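PDB 1WIW: glucose-6-phosphate isomerase like protein from Thermus thermophilus, which probably acts as a sugar-phosphate isomerase of the PGI/PMI family, converting glucose-6-phosphate or mannose-6-phosphate, on a fold of two SIS domains. Local coordinates for residues 1-5 and 154-158; 9-15 and 271-277; 29-35 and 101-105; 61-67 and 88-94; 134-138 and 246-250. The contacts are given in a common frame with arbitrary orientation. Residue numbers count along the deposited sequence, not the author numbering.

Contact 1. Residues 1-5 and 154-158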
# COMPACT_ATOMS: atom_id res chain seq x y z
N MSE B 1 -27.61 -18.73 1.94
CA MSE B 1 -26.60 -18.22 0.97
C MSE B 1 -27.25 -17.89 -0.36
O MSE B 1 -27.85 -18.76 -1.00
CB MSE B 1 -25.49 -19.26 0.77
CG MSE B 1 -24.38 -18.82 -0.18
SE MSE B 1 -22.90 -20.05 -0.17
CE MSE B 1 -23.59 -21.34 -1.43
N ARG B 2 -27.14 -16.63 -0.78
CA ARG B 2 -27.73 -16.18 -2.03
C ARG B 2 -27.13 -16.89 -3.24
O ARG B 2 -25.95 -17.25 -3.24
CB ARG B 2 -27.59 -14.66 -2.17
CG ARG B 2 -28.28 -13.89 -1.03
CD ARG B 2 -28.23 -12.39 -1.22
NE ARG B 2 -28.96 -11.68 -0.17
CZ ARG B 2 -28.53 -11.54 1.08
NH1 ARG B 2 -29.27 -10.88 1.96
NH2 ARG B 2 -27.36 -12.03 1.44
N ASP B 3 -27.96 -17.09 -4.26
CA ASP B 3 -27.56 -17.78 -5.49
C ASP B 3 -27.38 -16.78 -6.63
O ASP B 3 -28.32 -16.11 -7.03
CB ASP B 3 -28.63 -18.82 -5.83
CG ASP B 3 -28.30 -19.64 -7.07
OD1 ASP B 3 -28.98 -20.66 -7.29
OD2 ASP B 3 -27.37 -19.27 -7.81
N LEU B 4 -26.15 -16.69 -7.13
CA LEU B 4 -25.81 -15.77 -8.21
C LEU B 4 -26.42 -16.18 -9.54
O LEU B 4 -26.26 -15.49 -10.55
CB LEU B 4 -24.29 -15.64 -8.34
CG LEU B 4 -23.60 -15.06 -7.09
CD1 LEU B 4 -22.08 -15.06 -7.28
CD2 LEU B 4 -24.11 -13.65 -6.83
N ASP B 5 -27.12 -17.31 -9.55
CA ASP B 5 -27.76 -17.78 -10.77
C ASP B 5 -29.28 -17.63 -10.72
O ASP B 5 -30.00 -18.16 -11.57
CB ASP B 5 -27.32 -19.22 -11.07
CG ASP B 5 -25.86 -19.29 -11.54
OD1 ASP B 5 -25.24 -20.37 -11.50
OD2 ASP B 5 -25.32 -18.25 -11.96
N LYS B 154 -17.98 -15.19 -10.33
CA LYS B 154 -19.01 -15.72 -9.44
C LYS B 154 -18.39 -16.77 -8.54
O LYS B 154 -18.64 -16.79 -7.34
CB LYS B 154 -20.16 -16.36 -10.23
CG LYS B 154 -21.06 -15.38 -10.96
CD LYS B 154 -22.28 -16.05 -11.56
CE LYS B 154 -23.14 -15.07 -12.35
NZ LYS B 154 -24.29 -15.75 -13.02
N PHE B 155 -17.58 -17.64 -9.12
CA PHE B 155 -16.92 -18.70 -8.36
C PHE B 155 -16.04 -18.11 -7.26
O PHE B 155 -16.10 -18.54 -6.12
CB PHE B 155 -16.08 -19.59 -9.27
CG PHE B 155 -15.59 -20.84 -8.59
CD1 PHE B 155 -16.40 -21.97 -8.51
CD2 PHE B 155 -14.32 -20.88 -8.00
CE1 PHE B 155 -15.97 -23.12 -7.84
CE2 PHE B 155 -13.88 -22.02 -7.33
CZ PHE B 155 -14.70 -23.14 -7.25
N LEU B 156 -15.21 -17.12 -7.62
CA LEU B 156 -14.31 -16.49 -6.64
C LEU B 156 -15.09 -15.75 -5.55
O LEU B 156 -14.68 -15.74 -4.39
CB LEU B 156 -13.35 -15.52 -7.33
CG LEU B 156 -12.31 -14.84 -6.43
CD1 LEU B 156 -11.52 -15.90 -5.66
CD2 LEU B 156 -11.36 -13.97 -7.27
N ALA B 157 -16.20 -15.13 -5.92
CA ALA B 157 -17.01 -14.39 -4.97
C ALA B 157 -17.45 -15.33 -3.84
O ALA B 157 -17.39 -14.98 -2.67
CB ALA B 157 -18.23 -13.77 -5.67
N TYR B 158 -17.88 -16.53 -4.21
CA TYR B 158 -18.30 -17.51 -3.22
C TYR B 158 -17.14 -17.88 -2.30
O TYR B 158 -17.34 -18.08 -1.10
CB TYR B 158 -18.85 -18.76 -3.91
CG TYR B 158 -20.30 -18.63 -4.34
CD1 TYR B 158 -21.31 -18.48 -3.39
CD2 TYR B 158 -20.65 -18.63 -5.68
CE1 TYR B 158 -22.64 -18.33 -3.77
CE2 TYR B 158 -21.98 -18.49 -6.08
CZ TYR B 158 -22.97 -18.33 -5.11
OH TYR B 158 -24.28 -18.17 -5.49

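Contact 2. Residues 9-15 and 271-277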
# COMPACT_ATOMS: atom_id res chain seq x y z
N THR B 9 -31.76 -12.12 -7.25
CA THR B 9 -30.55 -11.79 -6.49
C THR B 9 -29.93 -10.48 -6.98
O THR B 9 -29.15 -9.85 -6.27
CB THR B 9 -29.51 -12.92 -6.61
OG1 THR B 9 -30.03 -14.10 -6.00
CG2 THR B 9 -28.20 -12.53 -5.93
N TYR B 10 -30.31 -10.05 -8.18
CA TYR B 10 -29.77 -8.83 -8.76
C TYR B 10 -30.62 -7.57 -8.55
O TYR B 10 -30.19 -6.46 -8.88
CB TYR B 10 -29.52 -9.04 -10.26
CG TYR B 10 -28.49 -10.10 -10.56
CD1 TYR B 10 -28.74 -11.45 -10.29
CD2 TYR B 10 -27.23 -9.76 -11.05
CE1 TYR B 10 -27.77 -12.43 -10.51
CE2 TYR B 10 -26.25 -10.72 -11.27
CZ TYR B 10 -26.53 -12.05 -10.99
OH TYR B 10 -25.56 -13.01 -11.19
N LEU B 11 -31.82 -7.72 -8.00
CA LEU B 11 -32.69 -6.56 -7.78
C LEU B 11 -32.02 -5.45 -6.96
O LEU B 11 -32.33 -4.28 -7.12
CB LEU B 11 -33.99 -7.01 -7.10
CG LEU B 11 -34.88 -7.88 -7.99
CD1 LEU B 11 -36.04 -8.45 -7.19
CD2 LEU B 11 -35.39 -7.04 -9.16
N VAL B 12 -31.09 -5.83 -6.08
CA VAL B 12 -30.41 -4.83 -5.25
C VAL B 12 -29.45 -3.94 -6.07
O VAL B 12 -28.99 -2.91 -5.58
CB VAL B 12 -29.63 -5.52 -4.10
CG1 VAL B 12 -28.48 -6.35 -4.66
CG2 VAL B 12 -29.12 -4.48 -3.12
N ASP B 13 -29.17 -4.34 -7.31
CA ASP B 13 -28.29 -3.58 -8.21
C ASP B 13 -29.13 -2.49 -8.87
O ASP B 13 -29.29 -2.47 -10.09
CB ASP B 13 -27.71 -4.51 -9.29
CG ASP B 13 -26.70 -3.80 -10.19
OD1 ASP B 13 -26.33 -4.38 -11.23
OD2 ASP B 13 -26.29 -2.67 -9.86
N ARG B 14 -29.65 -1.58 -8.05
CA ARG B 14 -30.50 -0.49 -8.52
C ARG B 14 -29.94 0.42 -9.62
O ARG B 14 -30.65 0.76 -10.56
CB ARG B 14 -30.95 0.35 -7.33
CG ARG B 14 -31.89 -0.40 -6.39
CD ARG B 14 -32.37 0.48 -5.24
NE ARG B 14 -33.55 -0.08 -4.58
CZ ARG B 14 -34.17 0.47 -3.54
NH1 ARG B 14 -33.72 1.61 -3.02
NH2 ARG B 14 -35.24 -0.11 -3.02
N THR B 15 -28.67 0.81 -9.50
CA THR B 15 -28.08 1.69 -10.50
C THR B 15 -27.53 0.96 -11.72
O THR B 15 -27.01 1.58 -12.64
CB THR B 15 -26.95 2.56 -9.89
OG1 THR B 15 -25.97 1.71 -9.30
CG2 THR B 15 -27.52 3.49 -8.84
N LEU B 271 -23.48 -8.69 -4.16
CA LEU B 271 -24.77 -9.35 -4.32
C LEU B 271 -24.92 -10.48 -3.31
O LEU B 271 -26.01 -10.70 -2.78
CB LEU B 271 -24.93 -9.89 -5.75
CG LEU B 271 -24.92 -8.84 -6.87
CD1 LEU B 271 -25.40 -9.47 -8.18
CD2 LEU B 271 -25.84 -7.68 -6.50
N LEU B 272 -23.84 -11.19 -3.03
CA LEU B 272 -23.89 -12.27 -2.04
C LEU B 272 -24.19 -11.73 -0.64
O LEU B 272 -24.82 -12.42 0.17
CB LEU B 272 -22.56 -13.05 -2.03
CG LEU B 272 -22.29 -13.92 -3.26
CD1 LEU B 272 -20.93 -14.60 -3.12
CD2 LEU B 272 -23.38 -14.97 -3.41
N TYR B 273 -23.75 -10.51 -0.35
CA TYR B 273 -24.03 -9.90 0.95
C TYR B 273 -25.36 -9.15 0.90
O TYR B 273 -25.80 -8.57 1.89
CB TYR B 273 -22.92 -8.93 1.35
CG TYR B 273 -21.64 -9.60 1.78
CD1 TYR B 273 -21.65 -10.60 2.76
CD2 TYR B 273 -20.41 -9.23 1.24
CE1 TYR B 273 -20.48 -11.21 3.18
CE2 TYR B 273 -19.22 -9.83 1.66
CZ TYR B 273 -19.27 -10.82 2.63
OH TYR B 273 -18.11 -11.41 3.06
N GLY B 274 -26.00 -9.16 -0.27
CA GLY B 274 -27.27 -8.49 -0.43
C GLY B 274 -27.21 -6.98 -0.35
O GLY B 274 -28.18 -6.33 0.06
N VAL B 275 -26.08 -6.39 -0.73
CA VAL B 275 -25.97 -4.94 -0.70
C VAL B 275 -25.79 -4.41 -2.11
O VAL B 275 -25.35 -5.12 -3.01
CB VAL B 275 -24.80 -4.45 0.18
CG1 VAL B 275 -25.04 -4.84 1.63
CG2 VAL B 275 -23.48 -5.01 -0.34
N ASP B 276 -26.16 -3.15 -2.30
CA ASP B 276 -26.05 -2.51 -3.59
C ASP B 276 -24.58 -2.29 -3.92
O ASP B 276 -23.86 -1.64 -3.18
CB ASP B 276 -26.78 -1.17 -3.57
CG ASP B 276 -26.94 -0.57 -4.95
OD1 ASP B 276 -26.18 -0.95 -5.87
OD2 ASP B 276 -27.82 0.30 -5.13
N PRO B 277 -24.11 -2.85 -5.05
CA PRO B 277 -22.71 -2.71 -5.48
C PRO B 277 -22.41 -1.29 -5.99
O PRO B 277 -21.25 -0.89 -6.09
CB PRO B 277 -22.58 -3.76 -6.58
CG PRO B 277 -23.96 -3.77 -7.18
CD PRO B 277 -24.86 -3.72 -5.97
O HOH W 1 -28.46 -9.94 -3.60

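Contact 3. Residues 29-35 and 101-105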
# COMPACT_ATOMS: atom_id res chain seq x y z
N PRO B 29 -13.54 9.71 -22.08
CA PRO B 29 -13.15 10.76 -23.03
C PRO B 29 -12.02 10.36 -23.96
O PRO B 29 -11.15 9.57 -23.61
CB PRO B 29 -12.74 11.91 -22.11
CG PRO B 29 -12.12 11.18 -20.96
CD PRO B 29 -13.13 10.07 -20.71
N VAL B 30 -12.06 10.94 -25.15
CA VAL B 30 -11.07 10.71 -26.19
C VAL B 30 -10.37 12.05 -26.43
O VAL B 30 -11.03 13.09 -26.52
CB VAL B 30 -11.76 10.26 -27.50
CG1 VAL B 30 -10.75 10.17 -28.63
CG2 VAL B 30 -12.44 8.91 -27.29
N PRO B 31 -9.03 12.05 -26.51
CA PRO B 31 -8.34 13.31 -26.74
C PRO B 31 -8.70 13.92 -28.09
O PRO B 31 -8.76 13.21 -29.10
CB PRO B 31 -6.86 12.93 -26.63
CG PRO B 31 -6.85 11.50 -27.06
CD PRO B 31 -8.08 10.93 -26.40
N GLY B 32 -8.97 15.22 -28.10
CA GLY B 32 -9.34 15.89 -29.33
C GLY B 32 -8.21 16.68 -29.95
O GLY B 32 -8.43 17.49 -30.85
N GLU B 33 -6.99 16.46 -29.47
CA GLU B 33 -5.84 17.17 -30.01
C GLU B 33 -4.53 16.45 -29.68
O GLU B 33 -4.48 15.61 -28.78
CB GLU B 33 -5.81 18.60 -29.47
CG GLU B 33 -5.70 18.72 -27.96
CD GLU B 33 -6.05 20.10 -27.46
OE1 GLU B 33 -5.79 20.40 -26.28
OE2 GLU B 33 -6.60 20.90 -28.25
N ALA B 34 -3.49 16.77 -30.43
CA ALA B 34 -2.18 16.16 -30.24
C ALA B 34 -1.38 16.89 -29.17
O ALA B 34 -0.60 17.79 -29.47
CB ALA B 34 -1.41 16.15 -31.55
N TYR B 35 -1.58 16.49 -27.91
CA TYR B 35 -0.86 17.11 -26.80
C TYR B 35 0.63 17.04 -27.06
O TYR B 35 1.18 15.96 -27.29
CB TYR B 35 -1.21 16.39 -25.50
CG TYR B 35 -2.67 16.54 -25.12
CD1 TYR B 35 -3.15 17.73 -24.59
CD2 TYR B 35 -3.57 15.50 -25.35
CE1 TYR B 35 -4.50 17.89 -24.29
CE2 TYR B 35 -4.92 15.65 -25.05
CZ TYR B 35 -5.38 16.85 -24.52
OH TYR B 35 -6.71 17.00 -24.24
N GLU B 101 -10.53 20.28 -17.64
CA GLU B 101 -10.53 20.40 -19.10
C GLU B 101 -11.14 19.16 -19.76
O GLU B 101 -11.80 19.25 -20.79
CB GLU B 101 -9.10 20.61 -19.61
CG GLU B 101 -9.01 20.97 -21.08
CD GLU B 101 -7.59 21.29 -21.53
OE1 GLU B 101 -6.93 22.11 -20.87
OE2 GLU B 101 -7.14 20.72 -22.55
N VAL B 102 -10.90 17.99 -19.16
CA VAL B 102 -11.44 16.73 -19.66
C VAL B 102 -12.20 16.07 -18.51
O VAL B 102 -11.63 15.76 -17.47
CB VAL B 102 -10.31 15.80 -20.15
CG1 VAL B 102 -10.90 14.52 -20.72
CG2 VAL B 102 -9.48 16.51 -21.20
N HIS B 103 -13.50 15.84 -18.72
CA HIS B 103 -14.35 15.29 -17.68
C HIS B 103 -14.53 13.77 -17.64
O HIS B 103 -14.80 13.12 -18.65
CB HIS B 103 -15.73 15.96 -17.76
CG HIS B 103 -16.57 15.75 -16.54
ND1 HIS B 103 -17.88 15.33 -16.61
CD2 HIS B 103 -16.28 15.89 -15.23
CE1 HIS B 103 -18.37 15.21 -15.39
NE2 HIS B 103 -17.42 15.55 -14.53
N ILE B 104 -14.37 13.22 -16.44
CA ILE B 104 -14.55 11.80 -16.19
C ILE B 104 -15.30 11.72 -14.86
O ILE B 104 -14.70 11.84 -13.79
CB ILE B 104 -13.21 11.03 -16.03
CG1 ILE B 104 -12.46 10.99 -17.36
CG2 ILE B 104 -13.48 9.59 -15.59
CD1 ILE B 104 -11.97 12.33 -17.85
N PRO B 105 -16.63 11.55 -14.92
CA PRO B 105 -17.43 11.46 -13.69
C PRO B 105 -17.00 10.31 -12.77
O PRO B 105 -16.39 9.33 -13.20
CB PRO B 105 -18.86 11.31 -14.22
CG PRO B 105 -18.68 10.72 -15.59
CD PRO B 105 -17.48 11.46 -16.12

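Contact 4. Residues 61-67 and 88-94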
# COMPACT_ATOMS: atom_id res chain seq x y z
N GLU B 61 8.88 19.66 -16.92
CA GLU B 61 9.19 21.08 -17.03
C GLU B 61 8.75 21.62 -18.38
O GLU B 61 8.62 22.83 -18.57
CB GLU B 61 10.69 21.31 -16.85
CG GLU B 61 11.24 20.88 -15.50
CD GLU B 61 10.60 21.63 -14.35
OE1 GLU B 61 10.60 22.88 -14.38
OE2 GLU B 61 10.10 20.97 -13.41
N GLU B 62 8.53 20.71 -19.33
CA GLU B 62 8.12 21.08 -20.68
C GLU B 62 7.07 20.12 -21.22
O GLU B 62 6.88 19.02 -20.70
CB GLU B 62 9.33 21.07 -21.61
CG GLU B 62 10.03 19.72 -21.68
CD GLU B 62 11.08 19.64 -22.78
OE1 GLU B 62 11.71 18.57 -22.93
OE2 GLU B 62 11.29 20.65 -23.48
N GLY B 63 6.38 20.53 -22.29
CA GLY B 63 5.37 19.68 -22.89
C GLY B 63 4.01 19.73 -22.21
O GLY B 63 3.45 20.81 -22.00
N THR B 64 3.48 18.56 -21.88
CA THR B 64 2.18 18.48 -21.24
C THR B 64 2.22 17.67 -19.95
O THR B 64 2.85 16.61 -19.88
CB THR B 64 1.13 17.82 -22.16
OG1 THR B 64 1.04 18.56 -23.39
CG2 THR B 64 -0.23 17.80 -21.49
N LEU B 65 1.54 18.18 -18.93
CA LEU B 65 1.45 17.51 -17.65
C LEU B 65 -0.02 17.19 -17.43
O LEU B 65 -0.85 18.09 -17.32
CB LEU B 65 1.97 18.42 -16.53
CG LEU B 65 1.93 17.95 -15.07
CD1 LEU B 65 0.51 17.98 -14.55
CD2 LEU B 65 2.52 16.55 -14.94
N PHE B 66 -0.35 15.90 -17.42
CA PHE B 66 -1.72 15.47 -17.21
C PHE B 66 -1.98 15.32 -15.72
O PHE B 66 -1.38 14.48 -15.05
CB PHE B 66 -1.99 14.15 -17.93
CG PHE B 66 -1.96 14.27 -19.42
CD1 PHE B 66 -2.97 14.95 -20.10
CD2 PHE B 66 -0.92 13.72 -20.16
CE1 PHE B 66 -2.94 15.08 -21.48
CE2 PHE B 66 -0.88 13.84 -21.54
CZ PHE B 66 -1.89 14.52 -22.21
N LEU B 67 -2.88 16.15 -15.20
CA LEU B 67 -3.23 16.13 -13.79
C LEU B 67 -4.55 15.37 -13.67
O LEU B 67 -5.60 15.92 -13.96
CB LEU B 67 -3.40 17.57 -13.29
CG LEU B 67 -2.97 17.93 -11.87
CD1 LEU B 67 -1.55 17.46 -11.62
CD2 LEU B 67 -3.09 19.44 -11.68
N ARG B 88 7.39 25.35 -17.94
CA ARG B 88 6.90 25.58 -19.29
C ARG B 88 5.94 24.47 -19.74
O ARG B 88 5.50 24.45 -20.89
CB ARG B 88 8.08 25.65 -20.27
CG ARG B 88 9.17 26.63 -19.86
CD ARG B 88 10.25 26.71 -20.93
NE ARG B 88 10.73 25.39 -21.33
CZ ARG B 88 11.29 24.51 -20.51
NH1 ARG B 88 11.44 24.80 -19.22
NH2 ARG B 88 11.69 23.33 -20.97
N ALA B 89 5.63 23.56 -18.84
CA ALA B 89 4.73 22.46 -19.15
C ALA B 89 3.27 22.90 -19.14
O ALA B 89 2.84 23.63 -18.25
CB ALA B 89 4.93 21.32 -18.16
N ARG B 90 2.52 22.45 -20.15
CA ARG B 90 1.11 22.77 -20.24
C ARG B 90 0.35 21.82 -19.32
O ARG B 90 0.55 20.61 -19.37
CB ARG B 90 0.61 22.59 -21.68
CG ARG B 90 -0.89 22.74 -21.82
CD ARG B 90 -1.37 22.29 -23.19
NE ARG B 90 -2.83 22.27 -23.27
CZ ARG B 90 -3.51 21.83 -24.32
NH1 ARG B 90 -2.87 21.38 -25.39
NH2 ARG B 90 -4.84 21.84 -24.30
N VAL B 91 -0.52 22.38 -18.49
CA VAL B 91 -1.29 21.56 -17.56
C VAL B 91 -2.67 21.21 -18.11
O VAL B 91 -3.43 22.09 -18.52
CB VAL B 91 -1.48 22.27 -16.21
CG1 VAL B 91 -2.28 21.40 -15.26
CG2 VAL B 91 -0.12 22.60 -15.60
N VAL B 92 -2.98 19.92 -18.13
CA VAL B 92 -4.28 19.45 -18.60
C VAL B 92 -4.96 18.71 -17.46
O VAL B 92 -4.54 17.62 -17.07
CB VAL B 92 -4.14 18.51 -19.81
CG1 VAL B 92 -5.51 17.98 -20.20
CG2 VAL B 92 -3.52 19.26 -20.98
N ARG B 93 -6.02 19.31 -16.93
CA ARG B 93 -6.78 18.74 -15.82
C ARG B 93 -7.85 17.78 -16.30
O ARG B 93 -8.73 18.15 -17.09
CB ARG B 93 -7.43 19.86 -15.01
CG ARG B 93 -6.45 20.86 -14.41
CD ARG B 93 -7.22 22.01 -13.76
NE ARG B 93 -8.11 21.53 -12.71
CZ ARG B 93 -9.14 22.22 -12.23
NH1 ARG B 93 -9.42 23.43 -12.71
NH2 ARG B 93 -9.90 21.71 -11.27
N VAL B 94 -7.78 16.55 -15.82
CA VAL B 94 -8.73 15.51 -16.17
C VAL B 94 -9.35 14.99 -14.88
O VAL B 94 -8.65 14.45 -14.02
CB VAL B 94 -8.03 14.34 -16.89
CG1 VAL B 94 -9.03 13.32 -17.34
CG2 VAL B 94 -7.24 14.87 -18.08

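Contact 5. Residues 134-138 and 246-250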
# COMPACT_ATOMS: atom_id res chain seq x y z
N ALA B 134 -8.20 -7.85 -24.24
CA ALA B 134 -8.14 -8.68 -23.05
C ALA B 134 -9.43 -8.56 -22.23
O ALA B 134 -9.97 -9.56 -21.75
CB ALA B 134 -6.94 -8.28 -22.20
N LEU B 135 -9.93 -7.34 -22.07
CA LEU B 135 -11.15 -7.14 -21.31
C LEU B 135 -12.36 -7.73 -22.03
O LEU B 135 -13.26 -8.26 -21.38
CB LEU B 135 -11.38 -5.66 -21.00
CG LEU B 135 -10.82 -5.19 -19.65
CD1 LEU B 135 -9.33 -5.47 -19.56
CD2 LEU B 135 -11.09 -3.69 -19.47
N LEU B 136 -12.39 -7.65 -23.35
CA LEU B 136 -13.51 -8.20 -24.11
C LEU B 136 -13.49 -9.72 -24.00
O LEU B 136 -14.54 -10.36 -23.97
CB LEU B 136 -13.45 -7.76 -25.57
CG LEU B 136 -13.70 -6.27 -25.87
CD1 LEU B 136 -13.47 -6.03 -27.35
CD2 LEU B 136 -15.13 -5.88 -25.48
N GLU B 137 -12.30 -10.30 -23.95
CA GLU B 137 -12.18 -11.75 -23.82
C GLU B 137 -12.69 -12.13 -22.43
O GLU B 137 -13.51 -13.04 -22.29
CB GLU B 137 -10.72 -12.19 -24.01
CG GLU B 137 -10.50 -13.70 -23.93
CD GLU B 137 -9.28 -14.17 -24.71
OE1 GLU B 137 -9.24 -13.98 -25.95
OE2 GLU B 137 -8.35 -14.75 -24.10
N GLU B 138 -12.21 -11.42 -21.42
CA GLU B 138 -12.60 -11.65 -20.03
C GLU B 138 -14.11 -11.59 -19.87
O GLU B 138 -14.72 -12.47 -19.27
CB GLU B 138 -11.98 -10.60 -19.11
CG GLU B 138 -10.60 -10.92 -18.56
CD GLU B 138 -10.61 -12.13 -17.65
OE1 GLU B 138 -11.55 -12.25 -16.83
OE2 GLU B 138 -9.68 -12.95 -17.73
N ALA B 246 -4.06 -14.20 -15.49
CA ALA B 246 -4.19 -12.91 -16.15
C ALA B 246 -4.25 -13.02 -17.67
O ALA B 246 -3.28 -13.44 -18.31
CB ALA B 246 -3.04 -12.01 -15.76
N THR B 247 -5.39 -12.65 -18.23
CA THR B 247 -5.59 -12.67 -19.67
C THR B 247 -4.82 -11.49 -20.26
O THR B 247 -4.67 -10.46 -19.61
CB THR B 247 -7.09 -12.52 -20.00
OG1 THR B 247 -7.81 -13.60 -19.40
CG2 THR B 247 -7.32 -12.53 -21.51
N GLY B 248 -4.32 -11.65 -21.49
CA GLY B 248 -3.58 -10.56 -22.11
C GLY B 248 -2.25 -10.99 -22.71
O GLY B 248 -1.64 -11.97 -22.27
N ALA B 249 -1.79 -10.24 -23.71
CA ALA B 249 -0.55 -10.52 -24.43
C ALA B 249 0.66 -9.72 -23.94
O ALA B 249 1.76 -9.87 -24.48
CB ALA B 249 -0.75 -10.27 -25.93
N ASN B 250 0.46 -8.86 -22.95
CA ASN B 250 1.56 -8.07 -22.40
C ASN B 250 1.20 -7.69 -20.97
O ASN B 250 0.04 -7.75 -20.57
CB ASN B 250 1.84 -6.83 -23.27
CG ASN B 250 0.69 -5.84 -23.28
OD1 ASN B 250 0.37 -5.24 -22.26
ND2 ASN B 250 0.08 -5.66 -24.45
O HOH W 2 -7.32 -12.07 -16.11

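Contact 1. Residues 1-5 and 154-158
The N-terminal arm, an irregular chain with an Asx turn, docks on one side of helix 152-160. Lys-154 and Tyr-158, one helical turn apart, project from the helix and leave a hollow floored by Ala-157. Leu-4 is the knob that fills it: its CD1 lies 3.8 Å from Lys-154 CB, 4.4 Å from Ala-157 CB and 3.6 Å from Tyr-158 CE2, with Leu-272 of helix 251-272 packed nearby. The Tyr-158 ring in turn pokes at the arm, its OH giving a hydrogen bond to Arg-2 O (2.9 Å) and taking one from Leu-4 N (2.9 Å). Selenomethionine Met-1 makes an oblique Met-aromatic contact, SE 3.9 Å from Tyr-158 CD1. In the Asx turn, Asp-3 OD2 accepts from Asp-5 N at 2.6 Å. Lys-154, extended from chi2 to chi4, runs alongside Leu-4; its amino group also meets the carbonyls of Pro-144 and Val-146. There NZ donates to Leu-4 O at 3.2 Å and forms a salt bridge with Asp-5 OD2 at 2.9 Å.

Contact 2. Residues 9-15 and 271-277
Thr-9 opens the contact through water: water 1 donates to Thr-9 O (2.8 Å) and to Leu-271 O (2.7 Å), bridging two carbonyls that could not bond to each other. Thr-9 OG1 hydrogen-bonds instead to Asp-3 O. Tyr-10 lays a ring face on Leu-271, whose CD1 stands 3.7 Å from the ring centroid in a CH-pi contact; the phenol OH bonds to Leu-4 O. A type I turn from Tyr-10 to Asp-13, closed by Asp-13 N to Tyr-10 O at 2.8 Å, brings Val-12 against 271-277. Val-12 CG1 touches Leu-271 CD2 at 3.5 Å, CG2 lies 3.5 Å from Val-275 C, and Val-12 O receives a CA-H...O contact from Asp-276 CA at 3.6 Å. Asp-13, centre of an inverse gamma turn, sets OD2 3.7 Å from Pro-277 CG; Arg-14 adds CB, 3.8 Å from Asp-276 OD2, while Asp-276 OD1 accepts from Gly-278 N. No direct hydrogen bond joins the segments. The N-terminal loop thus wraps the C-terminal end of helix 251-272, terminated by a Schellman motif at Gly-274, while Asp-13 bonds both Tyr-267 of that helix and the backbone N of Leu-17 and Ala-18 in helix 17-23.

Contact 3. Residues 29-35 and 101-105
Glu-101 begins 101-105 with a carboxylate beside another: its OE2 is 4.0 Å from Glu-33 OE1, a repulsion offset by Arg-90, whose NH2 makes salt bridges to both. The same OE2 lies at the edge of the Tyr-35 ring, 4.1 Å from Tyr-35 OH. Val-102 points its side chain toward the loop and spans two of its residues, CG1 3.5 Å from Pro-29 CB and CG2 4.1 Å from Tyr-35 OH. His-103, next on the strand, points its CA-to-CB bond away from the loop, and its NE2 bonds to Phe-96 O; toward the loop it offers its carbonyl, with O 4.0 Å from Pro-29 CG. Ile-104 then swings its end round so that CD1 presses on Pro-29 CG at 3.3 Å. Pro-29 is therefore held against Val-102 and Ile-104, and the joint is apolar at one end, charged at the other, with no hydrogen bond directly between the segments. The loop between helix 17-23 and strand 39-45 passes strand 102-103, which is bonded to strand 90-95 and outermost, within this chain, in the parallel sheet of the N-terminal SIS-type domain; Val-102 and Ile-104 also touch helix 110-121, and Tyr-35 packs edge-to-face with Phe-66 of strand 64-70.

Contact 4. Residues 61-67 and 88-94
Strands 64-67 and 90-94 run parallel, their axes 4.6 Å apart at closest and inclined by 24°. Backbone bonds alternate in the parallel manner: Arg-90 N to Gly-63 O (2.6 Å), Leu-65 N to Arg-90 O (2.7 Å), Val-92 N to Leu-65 O (2.9 Å), Leu-67 N to Val-92 O (2.9 Å) and Val-94 N to Leu-67 O (2.9 Å). Before the strands, Arg-88 N bonds to Glu-61 O at 2.9 Å, and Gly-63, with positive phi, turns the chain into line. Thr-64, Phe-66, Arg-90 and Val-92 share one face; there Phe-66 CD1 meets Val-92 CB at 3.8 Å, and Phe-66 also packs on Leu-118 and Ala-121 of helix 110-121. Arg-90 leads away to Glu-33 and Glu-101. On the other face Leu-67 CD2 lies 4.2 Å from Val-91 CG1, and Arg-93 pairs with Glu-69. At the exposed start, the Arg-88 guanidinium lies flat over Glu-61 O and forms a long salt bridge, Glu-62 OE2 to Arg-88 NH2 at 3.7 Å. With helix 76-83 between the strands in the chain, this is a beta-alpha-beta crossover, the repeating unit of the Rossmann-like sheet expected of an N-terminal SIS domain.

Contact 5. Residues 134-138 and 246-250
Thr-247 gives the largest share of this small contact, pointing its side chain at helix 125-139. Its OG1 donates a short hydrogen bond to Glu-138 OE2 (2.6 Å), while CG2 lies 4.0 Å from Ala-134 O and 3.6 Å from Glu-137 OE2. Glu-138 bends its carboxylate back toward the loop, and water 2 repeats the link, donating to Glu-138 OE2 at 3.0 Å and accepting from Thr-247 N at 2.9 Å. The same OE2 forms a salt bridge with Arg-261 of helix 251-272, so one buried carboxylate serves loop, water and helix together. Ala-134 is small enough to let the chain pass close: its CB is 4.1 Å from Gly-248 CA. Gly-248 has backbone angles at which a CB would jam against the carbonyl of Thr-247. Beyond it Asn-250 N-caps helix 251-272, accepting from Ala-253 N, and its ND2 reaches Ser-130 on helix 125-139. Residues 246-250 are the strand-to-helix connection of a Rossmann-like parallel alpha/beta unit, here leading from strand 240-244 in the SIS C-terminal domain.

The contacts fall into two touching pairs and a separate one; contact 2 lies at the surface, the other four are partly buried. Contacts 1 and 2 adjoin at the N-terminal arm, which reaches helix 152-160 in one and the end of helix 251-272 in the other; contact 1 is rich in direct polar bonds, whereas contact 2 relies on apolar packing and a water. Contacts 3 and 4 meet in the four-stranded sheet: contact 4 buries the most area through regular strand pairing, contact 3 lays a loop on the edge strand without a direct hydrogen bond between its segments, and Arg-90 salt bridges and strand pairing link them. Contact 5, closest to the chain's centre, centres its polar bonds on Glu-138 and touches none of the others.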